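Local coordinates for protein formate dehydrogenase (Pyrobaculum aerophilum, PDB 1QP8) that binds NADPH and probably reduces glyoxylate or hydroxypyruvate, as a D-2-hydroxyacid dehydrogenase would, at residues A[98-104]-A[116-122]; A[51-55]-A[281-285]. Residue numbers count along the deposited sequence, not the author numbering.

Contact 1 (A[98-104]-A[116-122])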
ATOM      1  N   TYR A  98      -4.214  -0.998   7.972  1.00 42.57           N
ATOM      2  CA  TYR A  98      -3.800   0.294   8.510  1.00 42.57           C
ATOM      3  C   TYR A  98      -4.705   1.434   8.086  1.00 42.57           C
ATOM      4  O   TYR A  98      -5.264   2.117   8.925  1.00 42.57           O
ATOM      5  CB  TYR A  98      -2.373   0.625   8.096  1.00 48.91           C
ATOM      6  CG  TYR A  98      -1.747   1.730   8.920  1.00 48.91           C
ATOM      7  CD1 TYR A  98      -1.180   1.459  10.159  1.00 48.91           C
ATOM      8  CD2 TYR A  98      -1.723   3.044   8.458  1.00 48.91           C
ATOM      9  CE1 TYR A  98      -0.600   2.467  10.918  1.00 48.91           C
ATOM     10  CE2 TYR A  98      -1.152   4.061   9.209  1.00 48.91           C
ATOM     11  CZ  TYR A  98      -0.590   3.771  10.442  1.00 48.91           C
ATOM     12  OH  TYR A  98      -0.043   4.785  11.216  1.00 48.91           O
ATOM     13  N   LYS A  99      -4.841   1.654   6.788  1.00 42.79           N
ATOM     14  CA  LYS A  99      -5.703   2.733   6.330  1.00 42.79           C
ATOM     15  C   LYS A  99      -7.179   2.341   6.451  1.00 42.79           C
ATOM     16  O   LYS A  99      -8.067   3.018   5.907  1.00 42.79           O
ATOM     17  CB  LYS A  99      -5.356   3.116   4.885  1.00 50.27           C
ATOM     18  CG  LYS A  99      -3.911   3.539   4.695  1.00 50.27           C
ATOM     19  CD  LYS A  99      -3.592   4.828   5.418  1.00 50.27           C
ATOM     20  CE  LYS A  99      -4.044   6.039   4.618  1.00 50.27           C
ATOM     21  NZ  LYS A  99      -3.903   7.315   5.394  1.00 50.27           N
ATOM     22  N   ARG A 100      -7.421   1.238   7.161  1.00 43.64           N
ATOM     23  CA  ARG A 100      -8.775   0.746   7.409  1.00 43.64           C
ATOM     24  C   ARG A 100      -9.577   0.434   6.134  1.00 43.64           C
ATOM     25  O   ARG A 100     -10.812   0.527   6.124  1.00 43.64           O
ATOM     26  CB  ARG A 100      -9.523   1.786   8.243  1.00 38.41           C
ATOM     27  CG  ARG A 100      -8.663   2.479   9.318  1.00 38.41           C
ATOM     28  CD  ARG A 100      -8.691   1.778  10.671  1.00 38.41           C
ATOM     29  NE  ARG A 100      -7.387   1.267  11.085  1.00 38.41           N
ATOM     30  CZ  ARG A 100      -6.837   1.506  12.276  1.00 38.41           C
ATOM     31  NH1 ARG A 100      -7.474   2.262  13.173  1.00 38.41           N
ATOM     32  NH2 ARG A 100      -5.660   0.974  12.593  1.00 38.41           N
ATOM     33  N   ILE A 101      -8.891   0.070   5.055  1.00 51.10           N
ATOM     34  CA  ILE A 101      -9.589  -0.245   3.814  1.00 51.10           C
ATOM     35  C   ILE A 101     -10.486  -1.481   3.983  1.00 51.10           C
ATOM     36  O   ILE A 101     -11.682  -1.453   3.656  1.00 51.10           O
ATOM     37  CB  ILE A 101      -8.603  -0.535   2.670  1.00 41.58           C
ATOM     38  CG1 ILE A 101      -7.739   0.699   2.380  1.00 41.58           C
ATOM     39  CG2 ILE A 101      -9.372  -0.952   1.431  1.00 41.58           C
ATOM     40  CD1 ILE A 101      -8.492   1.849   1.744  1.00 41.58           C
ATOM     41  N   ILE A 102      -9.903  -2.566   4.494  1.00 43.38           N
ATOM     42  CA  ILE A 102     -10.659  -3.794   4.686  1.00 43.38           C
ATOM     43  C   ILE A 102     -11.871  -3.576   5.567  1.00 43.38           C
ATOM     44  O   ILE A 102     -12.975  -4.003   5.231  1.00 43.38           O
ATOM     45  CB  ILE A 102      -9.825  -4.884   5.342  1.00 21.40           C
ATOM     46  CG1 ILE A 102      -8.824  -5.468   4.354  1.00 21.40           C
ATOM     47  CG2 ILE A 102     -10.734  -5.993   5.814  1.00 21.40           C
ATOM     48  CD1 ILE A 102      -7.928  -6.512   4.982  1.00 21.40           C
ATOM     49  N   GLN A 103     -11.658  -2.925   6.705  1.00 30.33           N
ATOM     50  CA  GLN A 103     -12.755  -2.681   7.638  1.00 30.33           C
ATOM     51  C   GLN A 103     -13.874  -1.823   7.050  1.00 30.33           C
ATOM     52  O   GLN A 103     -15.041  -2.208   7.108  1.00 30.33           O
ATOM     53  CB  GLN A 103     -12.240  -2.088   8.963  1.00 42.63           C
ATOM     54  CG  GLN A 103     -10.960  -1.293   8.868  1.00 42.63           C
ATOM     55  CD  GLN A 103      -9.696  -2.154   8.835  1.00 42.63           C
ATOM     56  OE1 GLN A 103      -9.019  -2.337   9.851  1.00 42.63           O
ATOM     57  NE2 GLN A 103      -9.371  -2.678   7.657  1.00 42.63           N
ATOM     58  N   TYR A 104     -13.544  -0.681   6.458  1.00 47.60           N
ATOM     59  CA  TYR A 104     -14.601   0.143   5.879  1.00 47.60           C
ATOM     60  C   TYR A 104     -15.296  -0.552   4.707  1.00 47.60           C
ATOM     61  O   TYR A 104     -16.491  -0.375   4.488  1.00 47.60           O
ATOM     62  CB  TYR A 104     -14.057   1.511   5.448  1.00 38.08           C
ATOM     63  CG  TYR A 104     -14.219   2.587   6.508  1.00 38.08           C
ATOM     64  CD1 TYR A 104     -13.111   3.142   7.154  1.00 38.08           C
ATOM     65  CD2 TYR A 104     -15.482   3.043   6.873  1.00 38.08           C
ATOM     66  CE1 TYR A 104     -13.255   4.128   8.144  1.00 38.08           C
ATOM     67  CE2 TYR A 104     -15.640   4.034   7.862  1.00 38.08           C
ATOM     68  CZ  TYR A 104     -14.518   4.571   8.494  1.00 38.08           C
ATOM     69  OH  TYR A 104     -14.674   5.530   9.470  1.00 38.08           O
ATOM     70  N   ASP A 116     -17.398   6.469  11.541  1.00 41.05           N
ATOM     71  CA  ASP A 116     -17.028   6.419  12.951  1.00 41.05           C
ATOM     72  C   ASP A 116     -15.607   5.980  13.236  1.00 41.05           C
ATOM     73  O   ASP A 116     -15.140   6.130  14.357  1.00 41.05           O
ATOM     74  CB  ASP A 116     -17.954   5.472  13.693  1.00 51.03           C
ATOM     75  CG  ASP A 116     -18.014   4.110  13.041  1.00 51.03           C
ATOM     76  OD1 ASP A 116     -18.722   3.983  12.009  1.00 51.03           O
ATOM     77  OD2 ASP A 116     -17.343   3.185  13.553  1.00 51.03           O
ATOM     78  N   VAL A 117     -14.929   5.413  12.247  1.00 40.52           N
ATOM     79  CA  VAL A 117     -13.554   4.944  12.447  1.00 40.52           C
ATOM     80  C   VAL A 117     -12.568   5.958  11.887  1.00 40.52           C
ATOM     81  O   VAL A 117     -12.660   6.328  10.714  1.00 40.52           O
ATOM     82  CB  VAL A 117     -13.275   3.614  11.697  1.00 58.76           C
ATOM     83  CG1 VAL A 117     -11.886   3.109  12.040  1.00 58.76           C
ATOM     84  CG2 VAL A 117     -14.319   2.581  12.040  1.00 58.76           C
ATOM     85  N   GLU A 118     -11.622   6.413  12.701  1.00 59.96           N
ATOM     86  CA  GLU A 118     -10.656   7.373  12.185  1.00 59.96           C
ATOM     87  C   GLU A 118      -9.552   6.655  11.412  1.00 59.96           C
ATOM     88  O   GLU A 118      -9.096   5.570  11.794  1.00 59.96           O
ATOM     89  CB  GLU A 118     -10.048   8.225  13.302  1.00 92.64           C
ATOM     90  CG  GLU A 118      -9.104   9.304  12.770  1.00 92.64           C
ATOM     91  CD  GLU A 118      -8.914  10.471  13.724  1.00 92.64           C
ATOM     92  OE1 GLU A 118      -8.485  10.250  14.878  1.00 92.64           O
ATOM     93  OE2 GLU A 118      -9.191  11.617  13.311  1.00 92.64           O
ATOM     94  N   ILE A 119      -9.142   7.269  10.309  1.00 44.31           N
ATOM     95  CA  ILE A 119      -8.112   6.716   9.450  1.00 44.31           C
ATOM     96  C   ILE A 119      -6.726   7.189   9.860  1.00 44.31           C
ATOM     97  O   ILE A 119      -6.420   8.372   9.799  1.00 44.31           O
ATOM     98  CB  ILE A 119      -8.428   7.084   8.008  1.00 55.20           C
ATOM     99  CG1 ILE A 119      -9.771   6.442   7.655  1.00 55.20           C
ATOM    100  CG2 ILE A 119      -7.318   6.626   7.080  1.00 55.20           C
ATOM    101  CD1 ILE A 119     -10.224   6.659   6.263  1.00 55.20           C
ATOM    102  N   PRO A 120      -5.875   6.265  10.319  1.00 48.93           N
ATOM    103  CA  PRO A 120      -4.519   6.600  10.748  1.00 48.93           C
ATOM    104  C   PRO A 120      -3.718   7.157   9.608  1.00 48.93           C
ATOM    105  O   PRO A 120      -4.000   6.874   8.444  1.00 48.93           O
ATOM    106  CB  PRO A 120      -3.939   5.263  11.182  1.00 44.01           C
ATOM    107  CG  PRO A 120      -5.120   4.517  11.649  1.00 44.01           C
ATOM    108  CD  PRO A 120      -6.152   4.846  10.574  1.00 44.01           C
ATOM    109  N   LEU A 121      -2.716   7.956   9.937  1.00 63.18           N
ATOM    110  CA  LEU A 121      -1.850   8.493   8.912  1.00 63.18           C
ATOM    111  C   LEU A 121      -0.517   7.786   9.073  1.00 63.18           C
ATOM    112  O   LEU A 121      -0.184   7.306  10.149  1.00 63.18           O
ATOM    113  CB  LEU A 121      -1.703  10.006   9.072  1.00 62.74           C
ATOM    114  CG  LEU A 121      -2.382  10.820   7.958  1.00 62.74           C
ATOM    115  CD1 LEU A 121      -3.788  10.301   7.707  1.00 62.74           C
ATOM    116  CD2 LEU A 121      -2.432  12.281   8.346  1.00 62.74           C
ATOM    117  N   ILE A 122       0.223   7.676   7.986  1.00 54.17           N
ATOM    118  CA  ILE A 122       1.520   7.037   8.041  1.00 54.17           C
ATOM    119  C   ILE A 122       2.529   8.143   8.333  1.00 54.17           C
ATOM    120  O   ILE A 122       3.444   7.986   9.160  1.00 54.17           O
ATOM    121  CB  ILE A 122       1.807   6.308   6.702  1.00 76.85           C
ATOM    122  CG1 ILE A 122       1.166   4.918   6.767  1.00 76.85           C
ATOM    123  CG2 ILE A 122       3.310   6.233   6.419  1.00 76.85           C
ATOM    124  CD1 ILE A 122       1.369   4.088   5.549  1.00 76.85           C
TER
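Segment 98-104 makes the tight bend between helix 83-98 and helix 101-109, with Arg100, at positive phi and psi, in the N-cap position. Across this bend lies the irregular, mostly extended run 116-122, closest where the CA atoms of Lys99 and Ile119 are 5.6 Å apart. Pro120 is the main bump. It fills a notch between Tyr98, whose ring face takes its CB in a CH-pi contact (4.0 Å from CB to the ring centroid), and Arg100, whose guanidinium lies flat against it (Arg100 CZ to Pro120 CG 3.5 Å). Val117 fills a second hollow, with its CG1 3.7 Å from Arg100 CD and its CB 3.6 Å from Tyr104 CZ. At the far end, Ile122 CG1 presses on Tyr98 CE2 at 3.5 Å.

Three side chains tie down the loop backbone: Tyr98 OH donates to Leu121 O (2.7 Å), Lys99 NZ to Pro120 O (3.1 Å) and Tyr104 OH to Val117 O (very short, 2.5 Å). Lys99 also forms a salt bridge with Glu88 of the second subunit, which accepts a hydrogen bond from Ile122 N too; the backbone of Ile119 is hydrogen-bonded to the same subunit. Because the cross-segment bonds all run from side chains to loop carbonyls, the chemistry implies that 116-122 keeps its path without strand pairing here, leaving backbone groups to serve the dimer interface.

Contact 2 (A[51-55]-A[281-285]); sequences LKFIQ and NLITY
Start with Phe53, Gln55 and Tyr285, which bury the most surface here. The 51-55 run leaves a turn-like Lys52 (phi/psi -127/-12) and becomes extended from Phe53 (-147/143) into strand 54-55. Residues alternate, so the CA-to-CB bonds of Phe53 and Gln55 point toward the helix and that of Ile54 points away. The partner, 281-285, is a regular turn of helix 268-286, with Tyr285 N bonded to Asn281 O at 3.1 Å. The CA atoms of Gln55 and Leu282 lie 6.4 Å apart, while those of Phe53 and Tyr285 are 8.6 Å apart, leaving room for two rings.

Phe53 (chi1 t, chi2 69°) and Tyr285 (chi1 t, chi2 80°) fill that room as a face-to-face stack, centroids 4.2 Å apart and planes at 6°. The Phe53 CB also lies over the Tyr285 ring, 3.7 Å from its CZ. Leu282 closes the edge of the Phe53 ring, its CD1 3.3 Å from Phe53 CE2, and its CD2 approaches Gln55 CB at 4.0 Å. Gln55 (chi1 t, chi2 p) accepts a nearly straight hydrogen bond at OE1 from Asn281 ND2, 2.7 Å and 169°. Asn281 OD1 takes the backbone N of Arg292, anchoring the chain beyond the helix.

Strand 54-55 pairs in parallel with strand 75-76, and Ile54 meets Leu45 of helix 42-47 on the other side. Helices covering both faces of a parallel sheet are characteristic of the flavodoxin-like substrate-binding domain of D-2-hydroxyacid dehydrogenases.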
ATOM      1  N   LEU A  51      29.209 -34.400  -1.809  1.00 47.61           N
ATOM      2  CA  LEU A  51      28.521 -33.130  -1.950  1.00 47.61           C
ATOM      3  C   LEU A  51      29.390 -32.090  -1.261  1.00 47.61           C
ATOM      4  O   LEU A  51      29.837 -32.293  -0.122  1.00 47.61           O
ATOM      5  CB  LEU A  51      27.150 -33.182  -1.285  1.00 20.83           C
ATOM      6  CG  LEU A  51      26.282 -31.911  -1.311  1.00 20.83           C
ATOM      7  CD1 LEU A  51      25.960 -31.490  -2.743  1.00 20.83           C
ATOM      8  CD2 LEU A  51      24.995 -32.196  -0.543  1.00 20.83           C
ATOM      9  N   LYS A  52      29.646 -30.984  -1.953  1.00 48.39           N
ATOM     10  CA  LYS A  52      30.480 -29.935  -1.385  1.00 48.39           C
ATOM     11  C   LYS A  52      29.810 -28.562  -1.407  1.00 48.39           C
ATOM     12  O   LYS A  52      30.296 -27.625  -0.770  1.00 48.39           O
ATOM     13  CB  LYS A  52      31.804 -29.891  -2.133  1.00 39.53           C
ATOM     14  CG  LYS A  52      32.425 -31.270  -2.258  1.00 39.53           C
ATOM     15  CD  LYS A  52      33.766 -31.237  -2.954  1.00 39.53           C
ATOM     16  CE  LYS A  52      34.403 -32.610  -2.942  1.00 39.53           C
ATOM     17  NZ  LYS A  52      33.562 -33.619  -3.639  1.00 39.53           N
ATOM     18  N   PHE A  53      28.702 -28.448  -2.138  1.00 42.69           N
ATOM     19  CA  PHE A  53      27.974 -27.185  -2.226  1.00 42.69           C
ATOM     20  C   PHE A  53      26.483 -27.442  -2.368  1.00 42.69           C
ATOM     21  O   PHE A  53      26.086 -28.391  -3.018  1.00 42.69           O
ATOM     22  CB  PHE A  53      28.461 -26.372  -3.426  1.00 45.25           C
ATOM     23  CG  PHE A  53      27.782 -25.025  -3.569  1.00 45.25           C
ATOM     24  CD1 PHE A  53      28.016 -24.006  -2.649  1.00 45.25           C
ATOM     25  CD2 PHE A  53      26.930 -24.763  -4.645  1.00 45.25           C
ATOM     26  CE1 PHE A  53      27.418 -22.749  -2.805  1.00 45.25           C
ATOM     27  CE2 PHE A  53      26.334 -23.511  -4.799  1.00 45.25           C
ATOM     28  CZ  PHE A  53      26.581 -22.507  -3.879  1.00 45.25           C
ATOM     29  N   ILE A  54      25.660 -26.606  -1.748  1.00 35.44           N
ATOM     30  CA  ILE A  54      24.213 -26.755  -1.840  1.00 35.44           C
ATOM     31  C   ILE A  54      23.561 -25.399  -2.053  1.00 35.44           C
ATOM     32  O   ILE A  54      23.527 -24.570  -1.136  1.00 35.44           O
ATOM     33  CB  ILE A  54      23.609 -27.377  -0.569  1.00 31.36           C
ATOM     34  CG1 ILE A  54      24.060 -28.840  -0.431  1.00 31.36           C
ATOM     35  CG2 ILE A  54      22.097 -27.331  -0.633  1.00 31.36           C
ATOM     36  CD1 ILE A  54      23.522 -29.543   0.827  1.00 31.36           C
ATOM     37  N   GLN A  55      23.057 -25.172  -3.266  1.00 39.70           N
ATOM     38  CA  GLN A  55      22.388 -23.923  -3.598  1.00 39.70           C
ATOM     39  C   GLN A  55      20.907 -24.114  -3.377  1.00 39.70           C
ATOM     40  O   GLN A  55      20.288 -24.980  -4.007  1.00 39.70           O
ATOM     41  CB  GLN A  55      22.605 -23.546  -5.060  1.00 37.03           C
ATOM     42  CG  GLN A  55      21.847 -22.284  -5.486  1.00 37.03           C
ATOM     43  CD  GLN A  55      22.338 -21.045  -4.755  1.00 37.03           C
ATOM     44  OE1 GLN A  55      23.511 -20.665  -4.878  1.00 37.03           O
ATOM     45  NE2 GLN A  55      21.449 -20.409  -3.985  1.00 37.03           N
ATOM     46  N   ASN A 281      24.037 -18.057  -9.306  1.00 45.60           N
ATOM     47  CA  ASN A 281      24.949 -18.101  -8.182  1.00 45.60           C
ATOM     48  C   ASN A 281      25.727 -19.402  -8.166  1.00 45.60           C
ATOM     49  O   ASN A 281      26.900 -19.461  -7.778  1.00 45.60           O
ATOM     50  CB  ASN A 281      24.168 -17.955  -6.886  1.00 37.21           C
ATOM     51  CG  ASN A 281      25.061 -17.618  -5.714  1.00 37.21           C
ATOM     52  OD1 ASN A 281      25.815 -16.646  -5.762  1.00 37.21           O
ATOM     53  ND2 ASN A 281      24.985 -18.418  -4.655  1.00 37.21           N
ATOM     54  N   LEU A 282      25.053 -20.448  -8.598  1.00 32.20           N
ATOM     55  CA  LEU A 282      25.634 -21.765  -8.621  1.00 32.20           C
ATOM     56  C   LEU A 282      26.744 -21.808  -9.661  1.00 32.20           C
ATOM     57  O   LEU A 282      27.796 -22.418  -9.450  1.00 32.20           O
ATOM     58  CB  LEU A 282      24.520 -22.748  -8.943  1.00 34.64           C
ATOM     59  CG  LEU A 282      24.731 -24.245  -8.957  1.00 34.64           C
ATOM     60  CD1 LEU A 282      25.687 -24.616  -7.880  1.00 34.64           C
ATOM     61  CD2 LEU A 282      23.368 -24.936  -8.775  1.00 34.64           C
ATOM     62  N   ILE A 283      26.515 -21.131 -10.780  1.00 43.54           N
ATOM     63  CA  ILE A 283      27.483 -21.099 -11.860  1.00 43.54           C
ATOM     64  C   ILE A 283      28.740 -20.336 -11.472  1.00 43.54           C
ATOM     65  O   ILE A 283      29.849 -20.733 -11.857  1.00 43.54           O
ATOM     66  CB  ILE A 283      26.864 -20.484 -13.125  1.00 43.02           C
ATOM     67  CG1 ILE A 283      25.777 -21.419 -13.649  1.00 43.02           C
ATOM     68  CG2 ILE A 283      27.918 -20.280 -14.187  1.00 43.02           C
ATOM     69  CD1 ILE A 283      24.972 -20.841 -14.767  1.00 43.02           C
ATOM     70  N   THR A 284      28.583 -19.243 -10.719  1.00 39.10           N
ATOM     71  CA  THR A 284      29.768 -18.501 -10.308  1.00 39.10           C
ATOM     72  C   THR A 284      30.539 -19.370  -9.331  1.00 39.10           C
ATOM     73  O   THR A 284      31.759 -19.277  -9.228  1.00 39.10           O
ATOM     74  CB  THR A 284      29.454 -17.142  -9.648  1.00 40.63           C
ATOM     75  OG1 THR A 284      30.092 -17.090  -8.366  1.00 40.63           O
ATOM     76  CG2 THR A 284      27.957 -16.915  -9.525  1.00 40.63           C
ATOM     77  N   TYR A 285      29.830 -20.223  -8.609  1.00 43.12           N
ATOM     78  CA  TYR A 285      30.518 -21.125  -7.713  1.00 43.12           C
ATOM     79  C   TYR A 285      31.281 -22.092  -8.613  1.00 43.12           C
ATOM     80  O   TYR A 285      32.469 -22.338  -8.427  1.00 43.12           O
ATOM     81  CB  TYR A 285      29.538 -21.925  -6.873  1.00 45.26           C
ATOM     82  CG  TYR A 285      30.179 -23.173  -6.315  1.00 45.26           C
ATOM     83  CD1 TYR A 285      30.987 -23.115  -5.182  1.00 45.26           C
ATOM     84  CD2 TYR A 285      30.023 -24.402  -6.959  1.00 45.26           C
ATOM     85  CE1 TYR A 285      31.629 -24.243  -4.702  1.00 45.26           C
ATOM     86  CE2 TYR A 285      30.657 -25.533  -6.494  1.00 45.26           C
ATOM     87  CZ  TYR A 285      31.460 -25.449  -5.364  1.00 45.26           C
ATOM     88  OH  TYR A 285      32.094 -26.572  -4.889  1.00 45.26           O
TER

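How the contacts relate
Contacts 1 and 2 lie on opposite sides of the chain's centre, 47 Å between centres and about 33 Å between nearest atoms. Along the sequence, 51-55 comes first, then both segments of contact 1, and finally 281-285. Contact 1 is therefore a local closure, with 11 residues between its two segments, at the start of the nucleotide-binding part, whereas contact 2 brings the C-terminal helix back to the early strands, consistent with a domain built from both ends of the chain. Helix 268-286 links them through the dimer: its last turns form contact 2, while Glu268 and Val270 of the second subunit meet the 116-122 segment of contact 1.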